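AP endonuclease, family protein 2 (Mycobacterium smegmatis, PDB 5TNV) binds magnesium in a xylose isomerase-like TIM barrel and may act as an endonuclease. Local coordinates at residues Pro28-Asn38 / Phe66-Trp75; Ala79-Arg90 / Asp122-Phe133. All blocks are in the same frame, centred on the assembly; numbering follows the deposited sequence. Where two conformers were deposited one is given.

Contact 1 (Pro28-Asn38 / Phe66-Trp75)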
loop_
_atom_site.group_PDB
_atom_site.type_symbol
_atom_site.label_atom_id
_atom_site.label_comp_id
_atom_site.label_asym_id
_atom_site.label_seq_id
_atom_site.Cartn_x
_atom_site.Cartn_y
_atom_site.Cartn_z
ATOM N N PRO A 28 -17.777 10.727 15.374
ATOM C CA PRO A 28 -16.766 11.659 14.865
ATOM C C PRO A 28 -15.459 10.961 14.486
ATOM O O PRO A 28 -14.917 10.232 15.296
ATOM C CB PRO A 28 -16.606 12.681 16.004
ATOM C CG PRO A 28 -17.907 12.626 16.721
ATOM C CD PRO A 28 -18.185 11.134 16.733
ATOM N N ILE A 29 -15.012 11.263 13.268
ATOM C CA ILE A 29 -13.757 10.711 12.720
ATOM C C ILE A 29 -12.977 11.913 12.221
ATOM O O ILE A 29 -13.181 12.372 11.075
ATOM C CB ILE A 29 -13.982 9.643 11.659
ATOM C CG1 ILE A 29 -14.861 8.466 12.160
ATOM C CG2 ILE A 29 -12.658 9.147 11.154
ATOM C CD1 ILE A 29 -15.482 7.685 10.993
ATOM N N ALA A 30 -12.119 12.466 13.050
ATOM C CA ALA A 30 -11.516 13.761 12.755
ATOM C C ALA A 30 -10.240 13.682 11.954
ATOM O O ALA A 30 -9.422 12.784 12.158
ATOM C CB ALA A 30 -11.176 14.469 14.055
ATOM N N ALA A 31 -10.046 14.635 11.046
ATOM C CA ALA A 31 -8.748 14.843 10.411
ATOM C C ALA A 31 -7.821 15.587 11.347
ATOM O O ALA A 31 -8.120 16.742 11.746
ATOM C CB ALA A 31 -8.872 15.619 9.120
ATOM N N ASN A 32 -6.693 15.024 11.700
ATOM C CA ASN A 32 -5.675 15.737 12.484
ATOM C C ASN A 32 -5.003 16.763 11.603
ATOM O O ASN A 32 -4.572 16.399 10.519
ATOM C CB ASN A 32 -4.666 14.710 13.005
ATOM C CG ASN A 32 -3.664 15.225 13.989
ATOM O OD1 ASN A 32 -2.841 16.052 13.579
ATOM N ND2 ASN A 32 -3.673 14.791 15.229
ATOM N N MET A 33 -4.903 18.035 12.038
ATOM C CA MET A 33 -4.369 19.123 11.219
ATOM C C MET A 33 -2.854 19.324 11.336
ATOM O O MET A 33 -2.329 20.239 10.709
ATOM C CB MET A 33 -5.085 20.433 11.587
ATOM C CG MET A 33 -6.588 20.379 11.312
ATOM S SD MET A 33 -7.042 20.237 9.566
ATOM C CE MET A 33 -6.752 21.926 9.022
ATOM N N LEU A 34 -2.144 18.472 12.074
ATOM C CA LEU A 34 -0.722 18.758 12.324
ATOM C C LEU A 34 0.051 18.757 10.988
ATOM O O LEU A 34 1.063 19.501 10.901
ATOM C CB LEU A 34 -0.141 17.873 13.364
ATOM C CG LEU A 34 0.275 16.529 13.165
ATOM C CD1 LEU A 34 1.645 16.408 12.502
ATOM C CD2 LEU A 34 0.511 15.903 14.546
ATOM N N GLY A 35 -0.350 18.009 9.969
ATOM C CA GLY A 35 0.376 17.995 8.743
ATOM C C GLY A 35 0.422 19.308 8.024
ATOM O O GLY A 35 1.302 19.496 7.147
ATOM N N PHE A 36 -0.472 20.246 8.330
ATOM C CA PHE A 36 -0.375 21.586 7.753
ATOM C C PHE A 36 0.737 22.402 8.373
ATOM O O PHE A 36 1.174 23.392 7.772
ATOM C CB PHE A 36 -1.709 22.329 7.882
ATOM C CG PHE A 36 -2.785 21.787 6.947
ATOM C CD1 PHE A 36 -2.808 22.117 5.611
ATOM C CD2 PHE A 36 -3.761 20.945 7.403
ATOM C CE1 PHE A 36 -3.781 21.602 4.747
ATOM C CE2 PHE A 36 -4.741 20.402 6.559
ATOM C CZ PHE A 36 -4.758 20.756 5.207
ATOM N N GLY A 37 1.154 22.048 9.569
ATOM C CA GLY A 37 2.146 22.831 10.296
ATOM C C GLY A 37 1.619 24.221 10.625
ATOM O O GLY A 37 0.440 24.541 10.489
ATOM N N ASN A 38 2.539 25.066 11.075
ATOM C CA ASN A 38 2.158 26.408 11.525
ATOM C C ASN A 38 2.809 27.549 10.777
ATOM O O ASN A 38 2.799 28.689 11.254
ATOM C CB ASN A 38 2.271 26.518 13.035
ATOM C CG ASN A 38 3.646 26.433 13.541
ATOM O OD1 ASN A 38 4.628 26.527 12.797
ATOM N ND2 ASN A 38 3.707 26.280 14.864
ATOM N N PHE A 66 -14.177 14.731 5.040
ATOM C CA PHE A 66 -14.317 14.864 6.492
ATOM C C PHE A 66 -15.464 15.783 6.875
ATOM O O PHE A 66 -15.762 16.762 6.196
ATOM C CB PHE A 66 -13.037 15.460 7.082
ATOM C CG PHE A 66 -11.906 14.472 7.142
ATOM C CD1 PHE A 66 -11.806 13.639 8.263
ATOM C CD2 PHE A 66 -10.962 14.345 6.148
ATOM C CE1 PHE A 66 -10.800 12.683 8.362
ATOM C CE2 PHE A 66 -9.954 13.389 6.232
ATOM C CZ PHE A 66 -9.904 12.564 7.319
ATOM N N ASP A 67 -16.091 15.459 8.007
ATOM C CA ASP A 67 -16.993 16.324 8.752
ATOM C C ASP A 67 -16.321 16.978 9.957
ATOM O O ASP A 67 -16.774 18.031 10.402
ATOM C CB ASP A 67 -18.196 15.522 9.253
ATOM C CG ASP A 67 -19.084 15.013 8.160
ATOM O OD1 ASP A 67 -19.426 15.749 7.282
ATOM O OD2 ASP A 67 -19.500 13.849 8.231
ATOM N N HIS A 68 -15.291 16.342 10.509
ATOM C CA HIS A 68 -14.651 16.786 11.718
ATOM C C HIS A 68 -13.146 16.928 11.524
ATOM O O HIS A 68 -12.521 16.183 10.724
ATOM C CB HIS A 68 -14.915 15.834 12.891
ATOM C CG HIS A 68 -16.325 15.855 13.338
ATOM N ND1 HIS A 68 -17.281 15.003 12.859
ATOM C CD2 HIS A 68 -16.901 16.703 14.241
ATOM C CE1 HIS A 68 -18.431 15.292 13.443
ATOM N NE2 HIS A 68 -18.258 16.312 14.276
ATOM N N ILE A 69 -12.546 17.829 12.312
ATOM C CA ILE A 69 -11.119 18.011 12.428
ATOM C C ILE A 69 -10.724 18.010 13.892
ATOM O O ILE A 69 -11.549 18.224 14.802
ATOM C CB ILE A 69 -10.616 19.303 11.741
ATOM C CG1 ILE A 69 -11.058 20.537 12.519
ATOM C CG2 ILE A 69 -10.999 19.341 10.292
ATOM C CD1 ILE A 69 -10.305 21.802 12.219
ATOM N N ASP A 70 -9.435 17.809 14.091
ATOM C CA ASP A 70 -8.734 18.041 15.354
ATOM C C ASP A 70 -7.639 19.030 14.990
ATOM O O ASP A 70 -6.733 18.704 14.252
ATOM C CB ASP A 70 -8.201 16.768 15.949
ATOM C CG ASP A 70 -7.465 16.944 17.264
ATOM O OD1 ASP A 70 -6.760 17.962 17.447
ATOM O OD2 ASP A 70 -7.618 16.014 18.124
ATOM N N PRO A 71 -7.752 20.299 15.468
ATOM C CA PRO A 71 -6.781 21.316 15.023
ATOM C C PRO A 71 -5.373 21.077 15.572
ATOM O O PRO A 71 -4.443 21.726 15.089
ATOM C CB PRO A 71 -7.370 22.606 15.600
ATOM C CG PRO A 71 -8.055 22.150 16.854
ATOM C CD PRO A 71 -8.704 20.837 16.446
ATOM N N THR A 72 -5.240 20.230 16.565
ATOM C CA THR A 72 -3.985 20.090 17.335
ATOM C C THR A 72 -3.634 21.418 17.960
ATOM O O THR A 72 -4.489 22.308 18.072
ATOM C CB THR A 72 -2.845 19.418 16.547
ATOM O OG1 THR A 72 -2.181 20.362 15.653
ATOM C CG2 THR A 72 -3.313 18.222 15.769
ATOM N N ASP A 73 -2.386 21.574 18.410
ATOM C CA ASP A 73 -1.764 22.834 18.775
ATOM C C ASP A 73 -0.598 23.141 17.865
ATOM O O ASP A 73 0.141 24.124 18.118
ATOM C CB ASP A 73 -1.310 22.866 20.243
ATOM C CG ASP A 73 -0.264 21.858 20.571
ATOM O OD1 ASP A 73 0.108 21.095 19.681
ATOM O OD2 ASP A 73 0.189 21.793 21.738
ATOM N N ALA A 74 -0.429 22.416 16.757
ATOM C CA ALA A 74 0.703 22.574 15.829
ATOM C C ALA A 74 0.320 23.308 14.546
ATOM O O ALA A 74 1.179 23.452 13.656
ATOM C CB ALA A 74 1.260 21.182 15.538
ATOM N N TRP A 75 -0.916 23.753 14.461
ATOM C CA TRP A 75 -1.493 24.473 13.318
ATOM C C TRP A 75 -1.918 25.833 13.888
ATOM O O TRP A 75 -1.104 26.523 14.548
ATOM C CB TRP A 75 -2.546 23.619 12.620
ATOM C CG TRP A 75 -3.298 24.279 11.510
ATOM C CD1 TRP A 75 -2.788 24.853 10.390
ATOM C CD2 TRP A 75 -4.702 24.452 11.434
ATOM N NE1 TRP A 75 -3.787 25.372 9.612
ATOM C CE2 TRP A 75 -4.978 25.141 10.238
ATOM C CE3 TRP A 75 -5.801 24.099 12.246
ATOM C CZ2 TRP A 75 -6.277 25.491 9.847
ATOM C CZ3 TRP A 75 -7.072 24.445 11.871
ATOM C CH2 TRP A 75 -7.306 25.131 10.673
HETATM O O HOH W 1 -16.906 12.639 11.528
HETATM O O HOH W 2 -15.222 13.242 9.561
HETATM O O HOH W 3 0.945 26.168 16.335
#

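Contact 2 (Ala79-Arg90 / Asp122-Phe133)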
loop_
_atom_site.group_PDB
_atom_site.type_symbol
_atom_site.label_atom_id
_atom_site.label_comp_id
_atom_site.label_asym_id
_atom_site.label_seq_id
_atom_site.Cartn_x
_atom_site.Cartn_y
_atom_site.Cartn_z
ATOM N N ALA A 79 -5.315 28.328 21.681
ATOM C CA ALA A 79 -5.099 28.838 23.019
ATOM C C ALA A 79 -4.473 30.235 23.012
ATOM O O ALA A 79 -4.563 30.948 23.989
ATOM C CB ALA A 79 -4.251 27.842 23.809
ATOM N N ALA A 80 -3.788 30.592 21.941
ATOM C CA ALA A 80 -3.058 31.851 21.821
ATOM C C ALA A 80 -3.851 32.948 21.137
ATOM O O ALA A 80 -3.472 34.097 21.232
ATOM C CB ALA A 80 -1.746 31.644 21.062
ATOM N N LEU A 81 -4.904 32.626 20.410
ATOM C CA LEU A 81 -5.667 33.653 19.697
ATOM C C LEU A 81 -6.459 34.517 20.624
ATOM O O LEU A 81 -6.965 34.090 21.669
ATOM C CB LEU A 81 -6.635 32.995 18.693
ATOM C CG LEU A 81 -6.026 32.282 17.487
ATOM C CD1 LEU A 81 -7.167 31.752 16.619
ATOM C CD2 LEU A 81 -5.095 33.164 16.681
ATOM N N SER A 82 -6.634 35.784 20.202
ATOM C CA SER A 82 -7.575 36.631 20.865
ATOM C C SER A 82 -8.974 36.071 20.684
ATOM O O SER A 82 -9.263 35.291 19.773
ATOM C CB SER A 82 -7.558 38.020 20.265
ATOM O OG SER A 82 -8.042 38.006 18.922
ATOM N N ASP A 83 -9.888 36.529 21.560
ATOM C CA ASP A 83 -11.272 36.055 21.437
ATOM C C ASP A 83 -11.888 36.440 20.088
ATOM O O ASP A 83 -12.654 35.656 19.522
ATOM C CB ASP A 83 -12.102 36.616 22.584
ATOM C CG ASP A 83 -11.665 36.163 23.940
ATOM O OD1 ASP A 83 -10.971 35.157 24.122
ATOM O OD2 ASP A 83 -12.098 36.832 24.921
ATOM N N SER A 84 -11.538 37.637 19.588
ATOM C CA SER A 84 -12.087 38.053 18.292
ATOM C C SER A 84 -11.501 37.210 17.180
ATOM O O SER A 84 -12.235 36.848 16.243
ATOM C CB SER A 84 -11.873 39.542 18.072
ATOM O OG SER A 84 -10.485 39.816 18.009
ATOM N N ARG A 85 -10.237 36.806 17.216
ATOM C CA ARG A 85 -9.670 35.905 16.220
ATOM C C ARG A 85 -10.245 34.506 16.340
ATOM O O ARG A 85 -10.410 33.839 15.316
ATOM C CB ARG A 85 -8.142 35.953 16.280
ATOM C CG ARG A 85 -7.582 37.251 15.748
ATOM C CD ARG A 85 -7.502 37.250 14.243
ATOM N NE ARG A 85 -6.338 36.539 13.786
ATOM C CZ ARG A 85 -6.064 36.194 12.535
ATOM N NH1 ARG A 85 -6.933 36.372 11.577
ATOM N NH2 ARG A 85 -4.890 35.637 12.253
ATOM N N ILE A 86 -10.595 34.047 17.552
ATOM C CA ILE A 86 -11.335 32.787 17.730
ATOM C C ILE A 86 -12.627 32.855 16.946
ATOM O O ILE A 86 -13.009 31.884 16.282
ATOM C CB ILE A 86 -11.561 32.444 19.207
ATOM C CG1 ILE A 86 -10.253 32.001 19.861
ATOM C CG2 ILE A 86 -12.691 31.436 19.402
ATOM C CD1 ILE A 86 -9.721 30.651 19.461
ATOM N N GLU A 87 -13.373 33.968 17.026
ATOM C CA GLU A 87 -14.615 34.050 16.288
ATOM C C GLU A 87 -14.390 34.119 14.776
ATOM O O GLU A 87 -15.193 33.526 14.047
ATOM C CB GLU A 87 -15.501 35.204 16.823
ATOM C CG GLU A 87 -16.004 35.037 18.239
ATOM C CD GLU A 87 -16.718 33.703 18.494
ATOM O OE1 GLU A 87 -17.458 33.283 17.567
ATOM O OE2 GLU A 87 -16.503 33.106 19.582
ATOM N N GLU A 88 -13.313 34.735 14.295
ATOM C CA GLU A 88 -12.963 34.687 12.898
ATOM C C GLU A 88 -12.772 33.226 12.453
ATOM O O GLU A 88 -13.236 32.788 11.390
ATOM C CB GLU A 88 -11.721 35.482 12.591
ATOM C CG GLU A 88 -11.707 36.936 12.638
ATOM C CD GLU A 88 -10.491 37.684 12.180
ATOM O OE1 GLU A 88 -9.689 37.063 11.595
ATOM O OE2 GLU A 88 -10.419 38.929 12.456
ATOM N N PHE A 89 -12.029 32.480 13.281
ATOM C CA PHE A 89 -11.780 31.071 13.024
ATOM C C PHE A 89 -13.068 30.262 13.015
ATOM O O PHE A 89 -13.287 29.439 12.131
ATOM C CB PHE A 89 -10.807 30.573 14.110
ATOM C CG PHE A 89 -10.502 29.094 13.976
ATOM C CD1 PHE A 89 -9.468 28.636 13.178
ATOM C CD2 PHE A 89 -11.232 28.157 14.653
ATOM C CE1 PHE A 89 -9.209 27.260 13.078
ATOM C CE2 PHE A 89 -11.044 26.797 14.546
ATOM C CZ PHE A 89 -10.014 26.345 13.715
ATOM N N ARG A 90 -13.926 30.488 14.017
ATOM C CA ARG A 90 -15.174 29.762 14.130
ATOM C C ARG A 90 -16.011 29.925 12.865
ATOM O O ARG A 90 -16.659 28.985 12.361
ATOM C CB ARG A 90 -15.970 30.188 15.355
ATOM C CG ARG A 90 -17.014 29.195 15.829
ATOM C CD ARG A 90 -17.770 29.744 17.009
ATOM N NE ARG A 90 -16.996 30.228 18.177
ATOM C CZ ARG A 90 -16.503 29.404 19.107
ATOM N NH1 ARG A 90 -16.579 28.096 19.028
ATOM N NH2 ARG A 90 -15.849 29.864 20.134
ATOM N N ASP A 122 -2.058 26.351 28.829
ATOM C CA ASP A 122 -2.673 26.204 27.518
ATOM C C ASP A 122 -3.652 25.055 27.494
ATOM O O ASP A 122 -4.717 25.153 26.860
ATOM C CB ASP A 122 -1.570 26.077 26.443
ATOM C CG ASP A 122 -0.820 27.353 26.185
ATOM O OD1 ASP A 122 -1.296 28.438 26.541
ATOM O OD2 ASP A 122 0.273 27.242 25.580
ATOM N N ALA A 123 -3.348 23.942 28.153
ATOM C CA ALA A 123 -4.276 22.816 28.236
ATOM C C ALA A 123 -5.589 23.258 28.900
ATOM O O ALA A 123 -6.675 22.929 28.427
ATOM C CB ALA A 123 -3.640 21.660 28.927
ATOM N N HIS A 124 -5.475 24.006 30.014
ATOM C CA HIS A 124 -6.697 24.539 30.642
ATOM C C HIS A 124 -7.493 25.426 29.702
ATOM O O HIS A 124 -8.726 25.354 29.646
ATOM C CB HIS A 124 -6.317 25.292 31.921
ATOM C CG HIS A 124 -6.072 24.455 33.107
ATOM N ND1 HIS A 124 -7.067 23.715 33.695
ATOM C CD2 HIS A 124 -4.926 24.308 33.862
ATOM C CE1 HIS A 124 -6.546 23.128 34.778
ATOM N NE2 HIS A 124 -5.275 23.476 34.885
ATOM N N ARG A 125 -6.781 26.289 28.944
ATOM C CA ARG A 125 -7.478 27.152 27.975
ATOM C C ARG A 125 -8.226 26.309 26.938
ATOM O O ARG A 125 -9.369 26.632 26.561
ATOM C CB ARG A 125 -6.517 28.108 27.332
ATOM C CG ARG A 125 -6.032 29.233 28.175
ATOM C CD ARG A 125 -5.208 30.293 27.466
ATOM N NE ARG A 125 -6.030 30.952 26.480
ATOM C CZ ARG A 125 -6.944 31.895 26.701
ATOM N NH1 ARG A 125 -7.117 32.287 27.969
ATOM N NH2 ARG A 125 -7.639 32.404 25.675
ATOM N N LEU A 126 -7.575 25.254 26.451
ATOM C CA LEU A 126 -8.218 24.368 25.465
ATOM C C LEU A 126 -9.424 23.642 26.055
ATOM O O LEU A 126 -10.427 23.442 25.357
ATOM C CB LEU A 126 -7.212 23.414 24.871
ATOM C CG LEU A 126 -6.095 24.053 24.053
ATOM C CD1 LEU A 126 -5.070 23.008 23.637
ATOM C CD2 LEU A 126 -6.634 24.738 22.804
ATOM N N ILE A 127 -9.382 23.268 27.336
ATOM C CA ILE A 127 -10.534 22.680 28.006
ATOM C C ILE A 127 -11.687 23.664 28.067
ATOM O O ILE A 127 -12.838 23.236 27.929
ATOM C CB ILE A 127 -10.123 22.103 29.364
ATOM C CG1 ILE A 127 -9.198 20.893 29.203
ATOM C CG2 ILE A 127 -11.346 21.780 30.221
ATOM C CD1 ILE A 127 -8.535 20.406 30.473
ATOM N N ASP A 128 -11.435 24.952 28.269
ATOM C CA ASP A 128 -12.503 25.933 28.173
ATOM C C ASP A 128 -13.005 26.188 26.776
ATOM O O ASP A 128 -14.196 26.376 26.590
ATOM C CB ASP A 128 -12.053 27.284 28.827
ATOM C CG ASP A 128 -12.147 27.190 30.333
ATOM O OD1 ASP A 128 -12.979 26.447 30.917
ATOM O OD2 ASP A 128 -11.355 27.898 30.974
ATOM N N LEU A 129 -12.131 26.127 25.764
ATOM C CA LEU A 129 -12.553 26.325 24.392
ATOM C C LEU A 129 -13.332 25.158 23.824
ATOM O O LEU A 129 -14.263 25.340 22.994
ATOM C CB LEU A 129 -11.328 26.614 23.477
ATOM C CG LEU A 129 -10.762 28.032 23.659
ATOM C CD1 LEU A 129 -9.337 28.126 23.148
ATOM C CD2 LEU A 129 -11.655 29.031 22.948
ATOM N N ALA A 130 -12.965 23.945 24.213
ATOM C CA ALA A 130 -13.522 22.740 23.575
ATOM C C ALA A 130 -15.015 22.706 23.552
ATOM O O ALA A 130 -15.620 22.439 22.508
ATOM C CB ALA A 130 -12.890 21.525 24.227
ATOM N N PRO A 131 -15.762 22.922 24.653
ATOM C CA PRO A 131 -17.202 22.798 24.570
ATOM C C PRO A 131 -17.842 23.795 23.595
ATOM O O PRO A 131 -18.896 23.490 23.049
ATOM C CB PRO A 131 -17.705 23.113 26.006
ATOM C CG PRO A 131 -16.530 22.918 26.883
ATOM C CD PRO A 131 -15.327 23.231 26.030
ATOM N N SER A 132 -17.219 24.952 23.406
ATOM C CA SER A 132 -17.804 25.921 22.491
ATOM C C SER A 132 -17.858 25.404 21.052
ATOM O O SER A 132 -18.690 25.888 20.302
ATOM C CB SER A 132 -17.070 27.260 22.533
ATOM O OG SER A 132 -15.840 27.231 21.798
ATOM N N PHE A 133 -16.999 24.474 20.700
ATOM C CA PHE A 133 -16.960 23.851 19.381
ATOM C C PHE A 133 -17.744 22.558 19.321
ATOM O O PHE A 133 -17.884 21.975 18.253
ATOM C CB PHE A 133 -15.501 23.585 18.984
ATOM C CG PHE A 133 -14.698 24.837 18.677
ATOM C CD1 PHE A 133 -14.808 25.428 17.428
ATOM C CD2 PHE A 133 -13.864 25.428 19.600
ATOM C CE1 PHE A 133 -14.077 26.544 17.139
ATOM C CE2 PHE A 133 -13.142 26.570 19.307
ATOM C CZ PHE A 133 -13.267 27.136 18.063
HETATM O O HOH W 4 -7.805 31.817 22.942
HETATM O O HOH W 5 -9.529 34.621 26.184
#

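Contact 1 (Pro28-Asn38 / Phe66-Trp75)
Ala31 sits between two backbone partners on the neighbouring strand: its N donates to His68 O at 2.9 Å, and its O accepts from Asp70 N. Met33 N then donates to Asp70 O. These bonds join the parallel strands 29-32 and 68-70, the first two of the TIM barrel, linked through helix 51-63 as a beta-alpha-beta unit. On the helix-covered side, the methyl of Ala31 sits squarely over the Phe66 ring, CB 3.5 Å from its centroid, while Ile29 O meets the edge of that ring. Near the start of the strands, Pro28 CB makes a CH-pi contact over one face of the His68 imidazole.

Beyond the strands, Met33 folds back on itself, bent at both chi2 and chi3 (-66° and -76°), which lays CE over the six-membered ring of Trp75, 3.6 Å from its centroid; the sulfur stands farther above the same face, a Met-aromatic contact. Gly37 O comes to the indole edge at Trp75 CD1, and Trp75 NE1 is held by Gln57.

Two Asx turns shape the loops that follow the strands. Asp70 OD1 accepts from Thr72 N, its other oxygen being held by Ser102 and Ser104. Asn32, whose side chain lies about 4 Å from that of the magnesium ligand His252, uses OD1 to accept from Leu34 N at 2.9 Å. The Asn32 and Thr72 side chains cross at about a right angle, with Thr72 CG2 3.1 Å from Asn32 OD1.

Contact 2 (Ala79-Arg90 / Asp122-Phe133)
Arg90 and Phe133 meet because the arginine chain runs out extended, with CG anti to the backbone N, and bends at chi3 (-53°). That bend carries the guanidinium over the phenyl ring: NH1 stands above the middle of the ring, and Arg90 CZ is 4.3 Å from the Phe133 centroid, a cation-pi contact with the two planes tilted 33° apart. The same guanidinium grips Ser132 end-on, NH1 and NH2 both donating to OG, at 3.0 Å for Arg90 NH1. Ser132 OG in turn donates to Leu129 O, on a lone pair in the carbonyl plane, so the hydroxyl is fixed between its own helix and the arginine. Glu87, one turn back, steadies the guanidinium through a salt bridge from Arg90 NE to Glu87 OE1.

Helices 83-95 and 116-133 are neighbours on the outer layer of the TIM barrel, and the segments taken here run at 36° to one another with axes 12.6 Å apart at closest. Large side chains bridge that gap. Phe133 CE1 points at the edge of the Phe89 ring, 4.0 Å from Phe89 CE2, and both rings also touch Ile100 of the strand beneath. Ile86 CD1 meets Leu129 CD2 next along.

At the other end, Arg125 is bent at chi3 too, and its NE donates to Ala79 O at 2.9 Å. Its NH2 gives hydrogens to two waters, one bound to Leu81 O and one to Asp83 OD1. The methyl of Ala79 rests against Leu126 CD2, 4.0 Å away.

In the fold
The two contacts follow one another along the chain, contact 1 closing at Trp75 before contact 2 opens at Ala79, and their centres lie 15 Å apart. Strand 68-70 of contact 1 leads directly into helix 83-95 of contact 2. Contact 1 belongs to the inner barrel wall, contact 2 to the helical layer outside it. Strand 99-104, next to 68-70 in the barrel, is shared: its Ile100 touches Ile69 of contact 1 and Phe89 of contact 2. The contacts meet directly where Trp75 CH2 packs on Phe89 CE1 at 3.7 Å. Contact 1 comes close to the magnesium site through Asn32, whose side chain is about 6 Å from the ion, whereas contact 2 lies farther out, its centre about 18 Å from the chain centre.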